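Local atomic coordinates of putative S-adenosylmethionine-dependent methyltransferase (Bacteroides thetaiotaomicron, PDB entry 1WYZ), a protein that probably transfers methyl groups from S-adenosylmethionine, as a member of the RsmI-like methyltransferase family. Residues T3-L12 and K114-S123. Numbering follows the deposited sequence.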
ATOM      1  N   THR A   3     -18.221   3.032  15.670  1.00 51.32           N
ATOM      2  CA  THR A   3     -17.857   4.328  16.228  1.00 49.90           C
ATOM      3  C   THR A   3     -16.332   4.439  16.242  1.00 48.64           C
ATOM      4  O   THR A   3     -15.656   3.842  17.086  1.00 49.74           O
ATOM      5  CB  THR A   3     -18.430   4.506  17.657  1.00 52.25           C
ATOM      6  OG1 THR A   3     -17.851   5.668  18.263  1.00 52.98           O
ATOM      7  CG2 THR A   3     -18.146   3.282  18.509  1.00 53.75           C
ATOM      8  N   ALA A   4     -15.802   5.198  15.284  1.00 53.06           N
ATOM      9  CA  ALA A   4     -14.362   5.376  15.148  1.00 49.31           C
ATOM     10  C   ALA A   4     -14.005   6.382  14.055  1.00 46.24           C
ATOM     11  O   ALA A   4     -14.883   6.966  13.420  1.00 45.81           O
ATOM     12  CB  ALA A   4     -13.706   4.033  14.839  1.00 35.00           C
ATOM     13  N   LEU A   5     -12.701   6.580  13.857  1.00 33.12           N
ATOM     14  CA  LEU A   5     -12.187   7.479  12.832  1.00 30.25           C
ATOM     15  C   LEU A   5     -11.810   6.632  11.617  1.00 29.80           C
ATOM     16  O   LEU A   5     -10.757   5.982  11.587  1.00 26.98           O
ATOM     17  CB  LEU A   5     -10.953   8.249  13.339  1.00 36.21           C
ATOM     18  CG  LEU A   5     -10.292   9.242  12.359  1.00 35.62           C
ATOM     19  CD1 LEU A   5     -11.238  10.413  12.074  1.00 34.38           C
ATOM     20  CD2 LEU A   5      -8.986   9.759  12.937  1.00 31.30           C
ATOM     21  N   TYR A   6     -12.696   6.634  10.629  1.00 34.52           N
ATOM     22  CA  TYR A   6     -12.507   5.896   9.394  1.00 33.65           C
ATOM     23  C   TYR A   6     -11.659   6.705   8.410  1.00 34.53           C
ATOM     24  O   TYR A   6     -12.024   7.824   8.038  1.00 36.67           O
ATOM     25  CB  TYR A   6     -13.867   5.602   8.770  1.00 33.19           C
ATOM     26  CG  TYR A   6     -14.636   4.470   9.428  1.00 33.97           C
ATOM     27  CD1 TYR A   6     -14.433   3.147   9.038  1.00 34.04           C
ATOM     28  CD2 TYR A   6     -15.604   4.725  10.395  1.00 31.78           C
ATOM     29  CE1 TYR A   6     -15.180   2.106   9.584  1.00 31.83           C
ATOM     30  CE2 TYR A   6     -16.359   3.690  10.950  1.00 31.15           C
ATOM     31  CZ  TYR A   6     -16.143   2.379  10.536  1.00 32.85           C
ATOM     32  OH  TYR A   6     -16.901   1.347  11.056  1.00 34.03           O
ATOM     33  N   LEU A   7     -10.522   6.148   8.005  1.00 30.79           N
ATOM     34  CA  LEU A   7      -9.633   6.801   7.046  1.00 29.83           C
ATOM     35  C   LEU A   7     -10.133   6.458   5.651  1.00 31.05           C
ATOM     36  O   LEU A   7      -9.866   5.372   5.151  1.00 31.03           O
ATOM     37  CB  LEU A   7      -8.209   6.290   7.246  1.00 22.91           C
ATOM     38  CG  LEU A   7      -7.339   7.042   8.266  1.00 21.68           C
ATOM     39  CD1 LEU A   7      -8.188   7.775   9.278  1.00 14.66           C
ATOM     40  CD2 LEU A   7      -6.390   6.058   8.932  1.00 19.23           C
ATOM     41  N   LEU A   8     -10.847   7.393   5.027  1.00 33.83           N
ATOM     42  CA  LEU A   8     -11.440   7.180   3.697  1.00 36.66           C
ATOM     43  C   LEU A   8     -10.631   7.461   2.417  1.00 34.96           C
ATOM     44  O   LEU A   8     -10.268   8.597   2.143  1.00 37.39           O
ATOM     45  CB  LEU A   8     -12.741   7.981   3.605  1.00 45.13           C
ATOM     46  CG  LEU A   8     -13.695   7.832   4.789  1.00 45.14           C
ATOM     47  CD1 LEU A   8     -14.919   8.698   4.556  1.00 45.50           C
ATOM     48  CD2 LEU A   8     -14.078   6.363   4.947  1.00 46.26           C
ATOM     49  N   PRO A   9     -10.339   6.423   1.619  1.00 25.54           N
ATOM     50  CA  PRO A   9      -9.578   6.703   0.394  1.00 25.76           C
ATOM     51  C   PRO A   9     -10.423   7.146  -0.818  1.00 25.13           C
ATOM     52  O   PRO A   9     -11.598   6.805  -0.929  1.00 25.12           O
ATOM     53  CB  PRO A   9      -8.815   5.395   0.151  1.00 30.72           C
ATOM     54  CG  PRO A   9      -9.650   4.342   0.830  1.00 28.11           C
ATOM     55  CD  PRO A   9     -10.145   5.029   2.067  1.00 29.27           C
ATOM     56  N   VAL A  10      -9.820   7.923  -1.712  1.00 37.92           N
ATOM     57  CA  VAL A  10     -10.512   8.401  -2.926  1.00 40.50           C
ATOM     58  C   VAL A  10      -9.814   7.838  -4.168  1.00 41.58           C
ATOM     59  O   VAL A  10      -8.866   7.060  -4.045  1.00 40.48           O
ATOM     60  CB  VAL A  10     -10.503   9.959  -3.031  1.00 30.29           C
ATOM     61  CG1 VAL A  10     -11.229  10.580  -1.843  1.00 28.29           C
ATOM     62  CG2 VAL A  10      -9.067  10.466  -3.107  1.00 28.26           C
ATOM     63  N   THR A  11     -10.265   8.237  -5.355  1.00 37.86           N
ATOM     64  CA  THR A  11      -9.663   7.743  -6.598  1.00 39.72           C
ATOM     65  C   THR A  11      -8.290   8.355  -6.891  1.00 41.49           C
ATOM     66  O   THR A  11      -8.013   9.496  -6.521  1.00 42.99           O
ATOM     67  CB  THR A  11     -10.559   8.034  -7.829  1.00 49.82           C
ATOM     68  OG1 THR A  11     -10.723   9.449  -7.982  1.00 50.85           O
ATOM     69  CG2 THR A  11     -11.924   7.375  -7.676  1.00 48.23           C
ATOM     70  N   LEU A  12      -7.438   7.583  -7.563  1.00 40.49           N
ATOM     71  CA  LEU A  12      -6.099   8.031  -7.934  1.00 41.71           C
ATOM     72  C   LEU A  12      -6.210   9.031  -9.085  1.00 41.81           C
ATOM     73  O   LEU A  12      -5.421   9.967  -9.188  1.00 41.78           O
ATOM     74  CB  LEU A  12      -5.238   6.831  -8.361  1.00 53.25           C
ATOM     75  CG  LEU A  12      -4.052   6.360  -7.496  1.00 54.06           C
ATOM     76  CD1 LEU A  12      -4.431   6.309  -6.016  1.00 53.39           C
ATOM     77  CD2 LEU A  12      -3.600   4.988  -7.979  1.00 50.31           C
ATOM     78  N   LYS A 114     -10.426   5.003  18.424  1.00 27.63           N
ATOM     79  CA  LYS A 114     -10.396   3.913  17.445  1.00 27.71           C
ATOM     80  C   LYS A 114     -10.203   4.429  16.020  1.00 27.92           C
ATOM     81  O   LYS A 114     -10.914   5.323  15.557  1.00 25.24           O
ATOM     82  CB  LYS A 114     -11.692   3.090  17.510  1.00 38.63           C
ATOM     83  CG  LYS A 114     -11.795   1.989  16.468  1.00 38.47           C
ATOM     84  CD  LYS A 114     -10.667   1.012  16.627  1.00 42.13           C
ATOM     85  CE  LYS A 114     -10.923  -0.248  15.841  1.00 44.65           C
ATOM     86  NZ  LYS A 114     -12.180  -0.898  16.293  1.00 47.95           N
ATOM     87  N   VAL A 115      -9.240   3.833  15.330  1.00 37.71           N
ATOM     88  CA  VAL A 115      -8.916   4.206  13.963  1.00 36.79           C
ATOM     89  C   VAL A 115      -9.071   2.971  13.076  1.00 37.17           C
ATOM     90  O   VAL A 115      -8.660   1.863  13.446  1.00 35.26           O
ATOM     91  CB  VAL A 115      -7.452   4.714  13.869  1.00 25.55           C
ATOM     92  CG1 VAL A 115      -7.123   5.159  12.446  1.00 25.03           C
ATOM     93  CG2 VAL A 115      -7.250   5.841  14.845  1.00 24.56           C
ATOM     94  N   ILE A 116      -9.678   3.157  11.911  1.00 28.72           N
ATOM     95  CA  ILE A 116      -9.857   2.050  10.994  1.00 30.02           C
ATOM     96  C   ILE A 116      -9.711   2.508   9.545  1.00 29.19           C
ATOM     97  O   ILE A 116     -10.473   3.337   9.049  1.00 28.20           O
ATOM     98  CB  ILE A 116     -11.217   1.348  11.269  1.00 41.92           C
ATOM     99  CG1 ILE A 116     -11.648   0.523  10.062  1.00 43.29           C
ATOM    100  CG2 ILE A 116     -12.246   2.363  11.695  1.00 41.12           C
ATOM    101  CD1 ILE A 116     -12.782  -0.465  10.327  1.00 47.00           C
ATOM    102  N   PRO A 117      -8.685   1.986   8.853  1.00 32.16           N
ATOM    103  CA  PRO A 117      -8.414   2.331   7.455  1.00 30.26           C
ATOM    104  C   PRO A 117      -9.206   1.441   6.478  1.00 29.70           C
ATOM    105  O   PRO A 117      -9.302   0.232   6.674  1.00 27.19           O
ATOM    106  CB  PRO A 117      -6.909   2.097   7.350  1.00 24.28           C
ATOM    107  CG  PRO A 117      -6.756   0.815   8.149  1.00 24.01           C
ATOM    108  CD  PRO A 117      -7.646   1.073   9.378  1.00 23.74           C
ATOM    109  N   LEU A 118      -9.782   2.040   5.441  1.00 36.46           N
ATOM    110  CA  LEU A 118     -10.536   1.258   4.467  1.00 37.19           C
ATOM    111  C   LEU A 118      -9.708   1.064   3.196  1.00 36.89           C
ATOM    112  O   LEU A 118      -8.849   1.891   2.875  1.00 36.43           O
ATOM    113  CB  LEU A 118     -11.869   1.943   4.143  1.00 25.45           C
ATOM    114  CG  LEU A 118     -12.814   2.189   5.324  1.00 26.08           C
ATOM    115  CD1 LEU A 118     -14.170   2.647   4.789  1.00 24.20           C
ATOM    116  CD2 LEU A 118     -12.984   0.914   6.155  1.00 24.86           C
ATOM    117  N   VAL A 119      -9.962  -0.026   2.479  1.00 28.60           N
ATOM    118  CA  VAL A 119      -9.212  -0.326   1.267  1.00 29.68           C
ATOM    119  C   VAL A 119      -9.388   0.705   0.153  1.00 29.09           C
ATOM    120  O   VAL A 119     -10.484   1.188  -0.112  1.00 29.36           O
ATOM    121  CB  VAL A 119      -9.575  -1.720   0.727  1.00 31.37           C
ATOM    122  CG1 VAL A 119      -8.764  -2.020  -0.517  1.00 33.73           C
ATOM    123  CG2 VAL A 119      -9.304  -2.772   1.786  1.00 32.96           C
ATOM    124  N   GLY A 120      -8.286   1.038  -0.498  1.00 33.70           N
ATOM    125  CA  GLY A 120      -8.355   2.008  -1.564  1.00 35.51           C
ATOM    126  C   GLY A 120      -7.190   1.853  -2.510  1.00 35.72           C
ATOM    127  O   GLY A 120      -6.250   1.106  -2.225  1.00 36.84           O
ATOM    128  N   PRO A 121      -7.221   2.539  -3.653  1.00 27.99           N
ATOM    129  CA  PRO A 121      -6.087   2.376  -4.551  1.00 28.76           C
ATOM    130  C   PRO A 121      -4.862   3.069  -3.961  1.00 29.69           C
ATOM    131  O   PRO A 121      -4.959   4.166  -3.403  1.00 29.09           O
ATOM    132  CB  PRO A 121      -6.582   3.028  -5.838  1.00 30.68           C
ATOM    133  CG  PRO A 121      -7.375   4.184  -5.321  1.00 29.96           C
ATOM    134  CD  PRO A 121      -8.148   3.573  -4.145  1.00 29.91           C
ATOM    135  N   SER A 122      -3.719   2.396  -4.047  1.00 34.53           N
ATOM    136  CA  SER A 122      -2.446   2.934  -3.577  1.00 33.76           C
ATOM    137  C   SER A 122      -1.481   2.766  -4.733  1.00 34.74           C
ATOM    138  O   SER A 122      -1.159   1.635  -5.123  1.00 35.57           O
ATOM    139  CB  SER A 122      -1.906   2.160  -2.369  1.00 33.36           C
ATOM    140  OG  SER A 122      -0.542   2.498  -2.119  1.00 32.93           O
ATOM    141  N   SER A 123      -1.030   3.880  -5.295  1.00 26.02           N
ATOM    142  CA  SER A 123      -0.097   3.815  -6.404  1.00 26.44           C
ATOM    143  C   SER A 123       1.174   3.135  -5.918  1.00 26.62           C
ATOM    144  O   SER A 123       1.919   2.572  -6.709  1.00 26.54           O
ATOM    145  CB  SER A 123       0.213   5.220  -6.921  1.00 36.07           C
ATOM    146  OG  SER A 123       0.632   6.052  -5.870  1.00 35.45           O
TER
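The Tyr6 ring lies beside Ile116, both side chains leaving the same face of the sheet from neighbouring parallel strands. Ile116 CG2 sits over one ring face, 3.7 Å from the centroid and 20° off the normal, a CH-pi contact shifted toward the CD1-CE1 rim. Because Ile116 is extended through both torsions (chi1 161°, chi2 166°), its CD1 follows the ring to 3.6 Å from Tyr6 CE1. Leu118 CD2 reaches the ring edge near its plane, 3.9 Å from Tyr6 CD1, while its other methyl, CD1, runs alongside Leu8 CD2. Replacing Tyr6 by an alanine is likely to leave Ile116 CG2 and Leu118 CD2 without the ring they pack on and to open a gap beside the two methyls. On the other face, the Leu7 side chain lies across that of Val115, CD2 to CG1 3.7 Å, with helix 100-110 covering this side; helix 24-29 packs on Leu8 and Leu118. A ladder of backbone bonds joins the strands: Leu5 N to Lys114 O, Ile116 N to Leu5 O, Leu7 N to Ile116 O, and a weak, longer one from Leu118 N to Leu7 O. Beyond it the Pro9 ring takes over, its CG 3.3 Å from Leu118 O and close to Gly120 CA. Farther on, Leu12 and Pro121 pass antiparallel to one another, CD1 to CG 3.7 Å, before Ser122 at the N-cap of helix 123-131, its OG weakly bonded to Ile124 N. Strand 5-8 runs between 86-89 and 115-117, the latter outermost in a five-stranded parallel sheet with helices on both faces, an alpha/beta domain consistent with the N-terminal half of RsmI-like methyltransferases.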